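Local coordinates for protein carbohydrate kinase, FGGY (Novosphingobium aromaticivorans, PDB 3H6E) that probably transfers phosphate to a sugar or related substrate, as do FGGY-family carbohydrate kinases, at residues D113-A116 / S120-L123; T169-G172 / L177-P180; D179-D184 / V271-L276; L283-V288 / V293-F298; G347-G352 / A378-D383. All coordinates share one frame; numbering follows the deposited sequence.

Contacts 2 and 4 are buried, whereas contacts 1, 3 and 5 are partly buried, their centres about 18 or 19 Å from the chain centre against about 9 Å for contact 4. Contact 4 is a backbone-bonded beta hairpin and links the set: residues of 283-288 and 293-298 touch all four other contacts. Contacts 2 and 3 share Asp179 and Pro180, the first being apolar packing round a tryptophan, the second a polar meeting of a glutamine with a threonine-bearing turn, joining the N-terminal and C-terminal FGGY regions. Contact 1 rests on a phenylalanine ring edge; contact 5, reached through Phe298, combines proline packing with one hydroxyl pair.

Contact 1: D113-A116 / S120-L123; sequences DPFA and SPAL
The short helix 115-118 and the loop that follows it fold back on each other, the first helical residue, Phe115, meeting Ser120 and Pro121. Pro114 holds the N-cap position, and the two backbones come nearest at the Phe115 and Ser120 CA atoms, 5.9 Å apart. The contact is small, 116 Å² in all, and is carried by one side of the phenylalanine ring. Phe115 CD2 lies 3.9 Å from the carbonyl carbon of Ser120, while Phe115 CE2 lies 4.0 Å from Pro121 CG. The ring is turned so that its edge, not a face, addresses the Ser120-Pro121 peptide, with Pro121 N in the ring plane. With chi1 at 172°, CG of Phe115 stands opposite the backbone N, and this throws the ring forward across the gap although the CB itself does not point there. Ser120 contributes backbone alone: its side chain is directed away, and OG is hydrogen-bonded to Asp176. Arg112 NH2 holds the carbonyl of the peptide at the ring edge, while Thr118 OG1 is bonded to the N of Ser120, one peptide earlier. Beyond the loop, strand 282-286 supplies the next layer, Leu283 lying against both Phe115 and Pro121, while the 3-10 turn 273-275 approaches helix 115-118 through Ala274 and Ala116.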
# COMPACT_ATOMS: atom_id res chain seq x y z
N ASP A 113 -1.72 -20.25 -9.78
CA ASP A 113 -2.87 -19.99 -10.65
C ASP A 113 -2.51 -18.91 -11.66
O ASP A 113 -1.52 -18.21 -11.49
CB ASP A 113 -4.07 -19.54 -9.82
CG ASP A 113 -4.74 -20.69 -9.10
OD1 ASP A 113 -4.59 -21.84 -9.55
OD2 ASP A 113 -5.43 -20.44 -8.10
N PRO A 114 -3.32 -18.78 -12.73
CA PRO A 114 -3.03 -17.75 -13.74
C PRO A 114 -3.28 -16.36 -13.17
O PRO A 114 -4.14 -16.19 -12.31
CB PRO A 114 -4.05 -18.05 -14.85
CG PRO A 114 -4.61 -19.41 -14.54
CD PRO A 114 -4.53 -19.55 -13.06
N PHE A 115 -2.52 -15.37 -13.64
CA PHE A 115 -2.68 -14.00 -13.17
C PHE A 115 -4.10 -13.49 -13.41
O PHE A 115 -4.55 -12.54 -12.76
CB PHE A 115 -1.66 -13.08 -13.84
CG PHE A 115 -1.87 -11.62 -13.54
CD1 PHE A 115 -2.63 -10.83 -14.39
CD2 PHE A 115 -1.31 -11.04 -12.41
CE1 PHE A 115 -2.83 -9.49 -14.12
CE2 PHE A 115 -1.51 -9.71 -12.13
CZ PHE A 115 -2.26 -8.93 -12.99
N ALA A 116 -4.81 -14.12 -14.33
CA ALA A 116 -6.15 -13.68 -14.70
C ALA A 116 -7.21 -14.00 -13.64
O ALA A 116 -8.25 -13.34 -13.58
CB ALA A 116 -6.55 -14.26 -16.05
N SER A 120 -2.61 -11.54 -8.69
CA SER A 120 -1.39 -11.62 -7.90
C SER A 120 -0.22 -12.01 -8.79
O SER A 120 -0.18 -13.13 -9.30
CB SER A 120 -1.55 -12.63 -6.76
OG SER A 120 -0.41 -12.65 -5.91
N PRO A 121 0.73 -11.09 -8.99
CA PRO A 121 1.90 -11.34 -9.84
C PRO A 121 2.97 -12.10 -9.07
O PRO A 121 3.00 -12.03 -7.84
CB PRO A 121 2.41 -9.93 -10.16
CG PRO A 121 1.44 -8.96 -9.50
CD PRO A 121 0.75 -9.73 -8.43
N ALA A 122 3.83 -12.82 -9.79
CA ALA A 122 4.96 -13.50 -9.16
C ALA A 122 5.90 -12.46 -8.56
O ALA A 122 6.41 -11.59 -9.27
CB ALA A 122 5.70 -14.36 -10.17
N LEU A 123 6.12 -12.55 -7.26
CA LEU A 123 7.01 -11.62 -6.57
C LEU A 123 8.10 -12.39 -5.83
O LEU A 123 7.89 -13.53 -5.42
CB LEU A 123 6.21 -10.74 -5.62
CG LEU A 123 5.23 -9.77 -6.29
CD1 LEU A 123 4.31 -9.12 -5.27
CD2 LEU A 123 5.97 -8.72 -7.11

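Contact 2: T169-G172 / L177-P180; sequences TSLG and LWDP
Leu171, in the last turn of helix 168-171, packs on Trp178, which opens the small antiparallel hairpin of strands 178-179 and 184-185; this is a buried contact between the end of a helix and the first strand of a hairpin. The indole and the leucine carry about three quarters of its 188 Å². Trp178 has chi1 at -157°, which sets the ring roughly opposite its own backbone N and presents it to the helix end. Leu171 takes the other common choice, its CG lying opposite the carbonyl carbon (chi1 -59°), with an extended second torsion of 169° that carries CD1 out along the benzo part of the indole. Leu171 CD1 is 4.1 Å from both CE3 and CZ3 of Trp178 and approaches the ring obliquely. Leu171 CB, by contrast, stands 4.0 Å above the indole plane, displaced toward the rim. The leucine therefore lies beside the CE3-CZ3 rim.

The helix's terminal carbonyl also takes part: Leu171 O is 3.4 Å from Trp178 CB, and this oxygen is hydrogen-bonded to Ser175 OG, which in turn meets Leu177 N. Ser175 thus ties both sides of the turn together. Phe185 meets the indole edge-to-face, and Ile201 touches both Leu171 and Trp178. On the pyrrole side, Gly172, just after the helix, completes the packing, its CA lying 4.3 Å from Trp178 CD1.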
# COMPACT_ATOMS: atom_id res chain seq x y z
N THR A 169 -8.67 -7.58 2.74
CA THR A 169 -7.68 -6.69 2.11
C THR A 169 -6.25 -7.19 2.21
O THR A 169 -5.43 -6.91 1.33
CB THR A 169 -7.75 -5.24 2.66
OG1 THR A 169 -7.34 -5.21 4.04
CG2 THR A 169 -9.16 -4.69 2.53
N SER A 170 -5.92 -7.90 3.29
CA SER A 170 -4.60 -8.50 3.41
C SER A 170 -4.47 -9.66 2.43
O SER A 170 -3.41 -9.88 1.86
CB SER A 170 -4.34 -8.98 4.84
OG SER A 170 -4.05 -7.90 5.70
N LEU A 171 -5.57 -10.40 2.24
CA LEU A 171 -5.59 -11.53 1.32
C LEU A 171 -5.48 -11.06 -0.13
O LEU A 171 -4.96 -11.77 -0.99
CB LEU A 171 -6.86 -12.36 1.49
CG LEU A 171 -7.14 -12.96 2.87
CD1 LEU A 171 -8.57 -13.50 2.94
CD2 LEU A 171 -6.13 -14.04 3.22
N GLY A 172 -5.98 -9.86 -0.40
CA GLY A 172 -5.96 -9.33 -1.75
C GLY A 172 -4.66 -8.62 -2.09
O GLY A 172 -4.51 -8.07 -3.18
N LEU A 177 -3.48 -16.21 -2.79
CA LEU A 177 -4.53 -16.92 -2.07
C LEU A 177 -5.93 -16.40 -2.40
O LEU A 177 -6.91 -16.92 -1.88
CB LEU A 177 -4.31 -16.82 -0.56
CG LEU A 177 -2.91 -16.99 0.02
CD1 LEU A 177 -3.00 -17.27 1.50
CD2 LEU A 177 -2.15 -18.10 -0.69
N TRP A 178 -6.01 -15.39 -3.25
CA TRP A 178 -7.29 -14.73 -3.47
C TRP A 178 -7.75 -14.62 -4.92
O TRP A 178 -6.95 -14.40 -5.83
CB TRP A 178 -7.31 -13.34 -2.81
CG TRP A 178 -8.69 -12.87 -2.52
CD1 TRP A 178 -9.31 -11.77 -3.04
CD2 TRP A 178 -9.65 -13.50 -1.67
NE1 TRP A 178 -10.58 -11.67 -2.55
CE2 TRP A 178 -10.82 -12.72 -1.71
CE3 TRP A 178 -9.63 -14.65 -0.87
CZ2 TRP A 178 -11.96 -13.05 -0.98
CZ3 TRP A 178 -10.76 -14.98 -0.15
CH2 TRP A 178 -11.91 -14.18 -0.20
N ASP A 179 -9.05 -14.78 -5.12
CA ASP A 179 -9.68 -14.57 -6.41
C ASP A 179 -10.51 -13.29 -6.32
O ASP A 179 -11.65 -13.31 -5.86
CB ASP A 179 -10.58 -15.76 -6.75
CG ASP A 179 -11.14 -15.69 -8.16
OD1 ASP A 179 -11.26 -14.58 -8.72
OD2 ASP A 179 -11.48 -16.76 -8.71
N PRO A 180 -9.92 -12.17 -6.76
CA PRO A 180 -10.54 -10.84 -6.61
C PRO A 180 -11.92 -10.77 -7.23
O PRO A 180 -12.88 -10.45 -6.54
CB PRO A 180 -9.57 -9.92 -7.34
CG PRO A 180 -8.26 -10.63 -7.28
CD PRO A 180 -8.60 -12.09 -7.39

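Contact 3: D179-D184 / V271-L276; sequences DPQDGD and VDTATL
The amide of Gln181 is the flat group that crosses to Thr273 and Val271. Its modelled OE1 lies 2.5 Å from Thr273 OG1 and 2.9 Å from Val271 O, but the amide is probably turned over in the model, so these distances locate the group without identifying the atom. CG of Gln181 stands opposite the carbonyl carbon (chi1 -74°) and the chain bends at chi2 (-61°), which also brings Gln181 CG within 3.2 Å of Thr273 OG1. The second flat group is the Asp179 carboxylate. OD1 works inside its own segment, accepting from Asp182 N (3.1 Å) with the donor standing 65° out of the carboxylate plane, an Asx motif; OD2 forms a salt bridge with Arg117. Asp179 O receives both Gly183 N and Asp184 N in a G1 beta bulge, which fixes the turn that carries Gln181. The contact joins the hairpin loop between strands 178-179 and 184-185, in the N-terminal FGGY region, to the turn 271-276 of the C-terminal one. Strand 282-286 touches both segments through Val284, which meets Pro180, Thr273 and Leu276, while Pro294 of strand 292-298 meets Val271 and Thr273.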
# COMPACT_ATOMS: atom_id res chain seq x y z
N ASP A 179 -9.05 -14.78 -5.12
CA ASP A 179 -9.68 -14.57 -6.41
C ASP A 179 -10.51 -13.29 -6.32
O ASP A 179 -11.65 -13.31 -5.86
CB ASP A 179 -10.58 -15.76 -6.75
CG ASP A 179 -11.14 -15.69 -8.16
OD1 ASP A 179 -11.26 -14.58 -8.72
OD2 ASP A 179 -11.48 -16.76 -8.71
N PRO A 180 -9.92 -12.17 -6.76
CA PRO A 180 -10.54 -10.84 -6.61
C PRO A 180 -11.92 -10.77 -7.23
O PRO A 180 -12.88 -10.45 -6.54
CB PRO A 180 -9.57 -9.92 -7.34
CG PRO A 180 -8.26 -10.63 -7.28
CD PRO A 180 -8.60 -12.09 -7.39
N GLN A 181 -12.02 -11.06 -8.53
CA GLN A 181 -13.31 -11.03 -9.21
C GLN A 181 -14.34 -11.92 -8.52
O GLN A 181 -15.47 -11.50 -8.28
CB GLN A 181 -13.16 -11.45 -10.67
CG GLN A 181 -12.52 -10.39 -11.55
CD GLN A 181 -13.33 -9.11 -11.61
OE1 GLN A 181 -12.79 -8.04 -11.91
NE2 GLN A 181 -14.62 -9.20 -11.31
N ASP A 182 -13.93 -13.15 -8.19
CA ASP A 182 -14.83 -14.12 -7.58
C ASP A 182 -15.13 -13.81 -6.11
O ASP A 182 -16.17 -14.22 -5.59
CB ASP A 182 -14.26 -15.53 -7.70
CG ASP A 182 -15.32 -16.60 -7.55
OD1 ASP A 182 -16.52 -16.23 -7.58
OD2 ASP A 182 -14.96 -17.79 -7.41
N GLY A 183 -14.23 -13.09 -5.46
CA GLY A 183 -14.41 -12.72 -4.07
C GLY A 183 -14.32 -13.94 -3.17
O GLY A 183 -15.07 -14.09 -2.21
N ASP A 184 -13.37 -14.82 -3.50
CA ASP A 184 -13.20 -16.08 -2.79
C ASP A 184 -11.73 -16.48 -2.87
O ASP A 184 -10.96 -15.88 -3.62
CB ASP A 184 -14.08 -17.16 -3.42
CG ASP A 184 -14.35 -18.33 -2.49
OD1 ASP A 184 -13.64 -18.47 -1.47
OD2 ASP A 184 -15.28 -19.12 -2.77
N VAL A 271 -15.24 -3.71 -13.26
CA VAL A 271 -14.18 -3.72 -14.26
C VAL A 271 -13.69 -5.14 -14.53
O VAL A 271 -13.86 -6.05 -13.72
CB VAL A 271 -13.00 -2.81 -13.85
CG1 VAL A 271 -13.48 -1.38 -13.65
CG2 VAL A 271 -12.35 -3.31 -12.58
N ASP A 272 -13.08 -5.33 -15.70
CA ASP A 272 -12.61 -6.64 -16.13
C ASP A 272 -11.13 -6.79 -15.82
O ASP A 272 -10.29 -6.61 -16.69
CB ASP A 272 -12.86 -6.82 -17.63
CG ASP A 272 -12.66 -8.25 -18.08
OD1 ASP A 272 -12.18 -9.07 -17.27
OD2 ASP A 272 -12.98 -8.56 -19.25
N THR A 273 -10.82 -7.12 -14.57
CA THR A 273 -9.43 -7.21 -14.12
C THR A 273 -8.67 -8.39 -14.71
O THR A 273 -7.44 -8.34 -14.85
CB THR A 273 -9.34 -7.25 -12.58
OG1 THR A 273 -10.29 -8.20 -12.07
CG2 THR A 273 -9.64 -5.88 -12.00
N ALA A 274 -9.39 -9.45 -15.07
CA ALA A 274 -8.77 -10.63 -15.68
C ALA A 274 -8.03 -10.27 -16.97
O ALA A 274 -7.22 -11.05 -17.47
CB ALA A 274 -9.83 -11.69 -15.96
N THR A 275 -8.30 -9.08 -17.49
CA THR A 275 -7.71 -8.64 -18.75
C THR A 275 -6.45 -7.78 -18.56
O THR A 275 -5.78 -7.42 -19.53
CB THR A 275 -8.74 -7.84 -19.57
OG1 THR A 275 -8.42 -7.93 -20.96
CG2 THR A 275 -8.76 -6.38 -19.13
N LEU A 276 -6.12 -7.47 -17.31
CA LEU A 276 -4.98 -6.60 -16.99
C LEU A 276 -3.64 -7.24 -17.36
O LEU A 276 -3.47 -8.44 -17.23
CB LEU A 276 -4.99 -6.22 -15.51
CG LEU A 276 -6.06 -5.23 -15.06
CD1 LEU A 276 -6.17 -5.21 -13.55
CD2 LEU A 276 -5.77 -3.83 -15.61

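Contact 4: L283-V288 / V293-F298; sequences LVNVDV and VPSARF
Leu283-Val286 and Val293-Phe298 run antiparallel as the arms of a beta hairpin, their segment axes approaching to 4.6 Å with an angle of 138° between directions, a marked twist. Leu283 with Ser295 and Asn285 with Val293 are hydrogen-bonded pairs, and Val284 with Pro294 is the non-hydrogen-bonded pair between them. Each bonded pair has both links: Leu283 N to Ser295 O and Ser295 N to Leu283 O are each 2.8 Å, while Asn285 N to Val293 O is 3.0 Å and Val293 N to Asn285 O is 2.6 Å.

Leu283, Asn285, Val293 and Ser295 share one face of the sheet; Val284 and Pro294 share the other. Leu283 CG sits between its backbone N and carbonyl carbon (chi1 64°), which carries CD2 to Arg297, 3.7 Å from CD and at the edge of the guanidinium. The Leu283 and Arg297 side chains cross at about a right angle. Beyond the leucine, Arg297 forms a salt bridge with Asp281 and a cation-pi contact with Trp260. Next to the 288-292 connection, Val293 CG2 lies 3.4 Å from Asp287 N.

Val293 O is gripped twice, by Asn285 N and, from the opposite face of its plane, by Ser295 OG at 2.8 Å. One buried carbonyl thus takes two donors, one of them the Ser295 hydroxyl of its own strand, which is satisfied in the same bond.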
# COMPACT_ATOMS: atom_id res chain seq x y z
N LEU A 283 -1.64 -5.00 -10.98
CA LEU A 283 -2.08 -6.02 -10.04
C LEU A 283 -3.48 -5.70 -9.53
O LEU A 283 -4.02 -4.63 -9.79
CB LEU A 283 -1.09 -6.15 -8.87
CG LEU A 283 -0.91 -4.96 -7.93
CD1 LEU A 283 -0.47 -5.42 -6.55
CD2 LEU A 283 0.07 -3.93 -8.50
N VAL A 284 -4.08 -6.64 -8.80
CA VAL A 284 -5.42 -6.43 -8.29
C VAL A 284 -5.49 -6.57 -6.78
O VAL A 284 -5.31 -7.66 -6.24
CB VAL A 284 -6.43 -7.39 -8.91
CG1 VAL A 284 -7.84 -7.02 -8.45
CG2 VAL A 284 -6.33 -7.37 -10.43
N ASN A 285 -5.75 -5.45 -6.11
CA ASN A 285 -6.01 -5.45 -4.68
C ASN A 285 -7.50 -5.51 -4.43
O ASN A 285 -8.30 -5.58 -5.37
CB ASN A 285 -5.41 -4.20 -4.04
CG ASN A 285 -3.89 -4.19 -4.10
OD1 ASN A 285 -3.23 -5.14 -3.69
ND2 ASN A 285 -3.32 -3.10 -4.63
N VAL A 286 -7.88 -5.48 -3.16
CA VAL A 286 -9.27 -5.59 -2.76
C VAL A 286 -9.55 -4.56 -1.68
O VAL A 286 -8.71 -4.33 -0.81
CB VAL A 286 -9.57 -7.00 -2.21
CG1 VAL A 286 -10.91 -7.03 -1.54
CG2 VAL A 286 -9.50 -8.03 -3.32
N ASP A 287 -10.71 -3.91 -1.74
CA ASP A 287 -11.07 -2.95 -0.70
C ASP A 287 -11.73 -3.63 0.49
O ASP A 287 -12.00 -4.83 0.46
CB ASP A 287 -11.94 -1.81 -1.25
CG ASP A 287 -13.30 -2.28 -1.74
OD1 ASP A 287 -13.78 -3.35 -1.30
OD2 ASP A 287 -13.90 -1.57 -2.57
N VAL A 288 -11.97 -2.86 1.55
CA VAL A 288 -12.54 -3.42 2.77
C VAL A 288 -13.89 -4.07 2.52
O VAL A 288 -14.39 -4.83 3.36
CB VAL A 288 -12.66 -2.36 3.88
CG1 VAL A 288 -11.30 -1.79 4.22
CG2 VAL A 288 -13.62 -1.26 3.44
N VAL A 293 -9.68 -3.73 -6.50
CA VAL A 293 -8.99 -2.45 -6.57
C VAL A 293 -7.88 -2.54 -7.61
O VAL A 293 -6.74 -2.88 -7.28
CB VAL A 293 -8.38 -2.09 -5.22
CG1 VAL A 293 -7.51 -0.84 -5.33
CG2 VAL A 293 -9.47 -1.91 -4.17
N PRO A 294 -8.21 -2.24 -8.87
CA PRO A 294 -7.22 -2.30 -9.95
C PRO A 294 -6.02 -1.42 -9.65
O PRO A 294 -6.20 -0.27 -9.23
CB PRO A 294 -8.00 -1.76 -11.16
CG PRO A 294 -9.42 -2.07 -10.86
CD PRO A 294 -9.55 -1.91 -9.37
N SER A 295 -4.82 -1.95 -9.85
CA SER A 295 -3.60 -1.24 -9.48
C SER A 295 -2.53 -1.32 -10.56
O SER A 295 -2.43 -2.30 -11.29
CB SER A 295 -3.05 -1.81 -8.17
OG SER A 295 -4.09 -1.97 -7.22
N ALA A 296 -1.72 -0.27 -10.65
CA ALA A 296 -0.58 -0.25 -11.54
C ALA A 296 0.54 0.54 -10.88
O ALA A 296 0.32 1.65 -10.41
CB ALA A 296 -0.95 0.38 -12.87
N ARG A 297 1.74 -0.03 -10.84
CA ARG A 297 2.88 0.69 -10.28
C ARG A 297 4.08 0.80 -11.21
O ARG A 297 4.15 0.16 -12.26
CB ARG A 297 3.32 0.11 -8.92
CG ARG A 297 2.73 -1.23 -8.52
CD ARG A 297 3.26 -2.38 -9.37
NE ARG A 297 4.57 -2.89 -8.95
CZ ARG A 297 4.76 -3.72 -7.92
NH1 ARG A 297 3.73 -4.12 -7.19
NH2 ARG A 297 5.98 -4.16 -7.63
N PHE A 298 5.01 1.66 -10.80
CA PHE A 298 6.33 1.76 -11.40
C PHE A 298 7.20 2.48 -10.37
O PHE A 298 6.69 3.25 -9.56
CB PHE A 298 6.29 2.51 -12.74
CG PHE A 298 6.11 4.00 -12.61
CD1 PHE A 298 4.86 4.54 -12.35
CD2 PHE A 298 7.19 4.86 -12.77
CE1 PHE A 298 4.69 5.91 -12.24
CE2 PHE A 298 7.02 6.23 -12.66
CZ PHE A 298 5.77 6.76 -12.40

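Contact 5: G347-G352 / A378-D383; sequences GPYPHG and ADTALD
Pro348 and Tyr349, in the loop between strands 337-339 and 355-357, press on one side of helix 363-384 at Thr380 and Ala381, and the packing is close at this end of the contact alone. The nearest CA pair is Pro348 with Ala381, 6.2 Å apart. Pro348, which is buried, puts CB 3.8 Å from Thr380 CG2 and CG 4.1 Å from Ala381 CB, so one proline ring bridges two successive helical residues. Phe298 of strand 292-298 touches Pro348 as well.

Tyr349 comes in beside it. Its CB does not point at the helix, yet the ring stretches over until the phenol oxygen meets Thr380 from the opposite direction. Tyr349 OH and Thr380 OG1 are 2.3 Å apart in the model, a hydrogen bond in which either hydroxyl could donate, and so short that its exact length is doubtful. Thr380 OG1 lies near the plane of the tyrosine ring, at its edge. Thr380's chi1 of -68° turns OG1 opposite the carbonyl carbon, leaving CG2 for the proline.

The loop then moves off. A type I turn from Tyr349 to Gly352, closed by Gly352 N to Tyr349 O at 2.9 Å, carries exposed His351 clear of the helix, and its imidazole is faced by Pro350 CB, 4.2 Å above the ring centre.

Chemically, Thr380 is used twice: its methyl for apolar packing, its hydroxyl for the phenol and, weakly, for Leu376 O. The Tyr349 ring has Arg280 as a cation-pi partner and is touched by Trp464 and Val468 of helix 457-468, so its placement does not rest on the doubtful hydroxyl distance alone.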
# COMPACT_ATOMS: atom_id res chain seq x y z
N GLY A 347 7.49 -1.44 -13.91
CA GLY A 347 6.62 -0.42 -14.47
C GLY A 347 5.98 -0.82 -15.78
O GLY A 347 6.04 -1.98 -16.19
N PRO A 348 5.34 0.15 -16.44
CA PRO A 348 4.64 -0.04 -17.72
C PRO A 348 5.61 -0.28 -18.87
O PRO A 348 5.21 -0.89 -19.86
CB PRO A 348 3.91 1.29 -17.92
CG PRO A 348 3.88 1.94 -16.58
CD PRO A 348 5.13 1.51 -15.91
N TYR A 349 6.85 0.18 -18.74
CA TYR A 349 7.83 0.05 -19.82
C TYR A 349 9.06 -0.73 -19.37
O TYR A 349 10.17 -0.20 -19.42
CB TYR A 349 8.27 1.42 -20.32
CG TYR A 349 7.14 2.35 -20.67
CD1 TYR A 349 6.63 2.40 -21.97
CD2 TYR A 349 6.58 3.19 -19.72
CE1 TYR A 349 5.60 3.25 -22.30
CE2 TYR A 349 5.55 4.05 -20.04
CZ TYR A 349 5.06 4.08 -21.33
OH TYR A 349 4.04 4.93 -21.66
N PRO A 350 8.87 -1.99 -18.96
CA PRO A 350 9.92 -2.78 -18.31
C PRO A 350 11.23 -2.75 -19.08
O PRO A 350 12.29 -2.69 -18.46
CB PRO A 350 9.35 -4.20 -18.32
CG PRO A 350 7.89 -4.03 -18.40
CD PRO A 350 7.66 -2.80 -19.22
N HIS A 351 11.15 -2.78 -20.41
CA HIS A 351 12.35 -2.85 -21.26
C HIS A 351 12.60 -1.60 -22.10
O HIS A 351 13.34 -1.64 -23.08
CB HIS A 351 12.28 -4.07 -22.17
CG HIS A 351 12.15 -5.37 -21.44
ND1 HIS A 351 11.09 -6.23 -21.62
CD2 HIS A 351 12.96 -5.95 -20.51
CE1 HIS A 351 11.25 -7.29 -20.84
NE2 HIS A 351 12.37 -7.14 -20.16
N GLY A 352 11.98 -0.48 -21.73
CA GLY A 352 12.22 0.76 -22.43
C GLY A 352 13.69 1.13 -22.35
O GLY A 352 14.25 1.26 -21.26
N ALA A 378 3.31 7.85 -15.23
CA ALA A 378 2.15 7.73 -14.36
C ALA A 378 0.89 7.80 -15.21
O ALA A 378 -0.09 7.11 -14.94
CB ALA A 378 2.14 8.83 -13.31
N ASP A 379 0.94 8.63 -16.24
CA ASP A 379 -0.17 8.78 -17.18
C ASP A 379 -0.48 7.45 -17.87
O ASP A 379 -1.64 7.06 -17.99
CB ASP A 379 0.17 9.84 -18.22
CG ASP A 379 -0.89 9.96 -19.29
OD1 ASP A 379 -1.93 10.62 -19.02
OD2 ASP A 379 -0.69 9.41 -20.39
N THR A 380 0.57 6.77 -18.33
CA THR A 380 0.41 5.47 -18.95
C THR A 380 -0.12 4.44 -17.95
O THR A 380 -0.97 3.62 -18.30
CB THR A 380 1.76 4.97 -19.53
OG1 THR A 380 2.13 5.79 -20.64
CG2 THR A 380 1.65 3.52 -19.99
N ALA A 381 0.36 4.51 -16.72
CA ALA A 381 -0.04 3.56 -15.68
C ALA A 381 -1.49 3.73 -15.27
O ALA A 381 -2.22 2.76 -15.09
CB ALA A 381 0.88 3.67 -14.48
N LEU A 382 -1.92 4.98 -15.12
CA LEU A 382 -3.30 5.29 -14.77
C LEU A 382 -4.26 4.79 -15.84
O LEU A 382 -5.37 4.36 -15.54
CB LEU A 382 -3.48 6.80 -14.57
CG LEU A 382 -2.94 7.38 -13.25
CD1 LEU A 382 -2.46 8.81 -13.43
CD2 LEU A 382 -3.99 7.26 -12.14
N ASP A 383 -3.82 4.86 -17.10
CA ASP A 383 -4.65 4.42 -18.22
C ASP A 383 -4.77 2.90 -18.33
O ASP A 383 -5.81 2.39 -18.75
CB ASP A 383 -4.13 5.00 -19.54
CG ASP A 383 -4.48 6.46 -19.70
OD1 ASP A 383 -5.38 6.93 -18.97
OD2 ASP A 383 -3.85 7.15 -20.54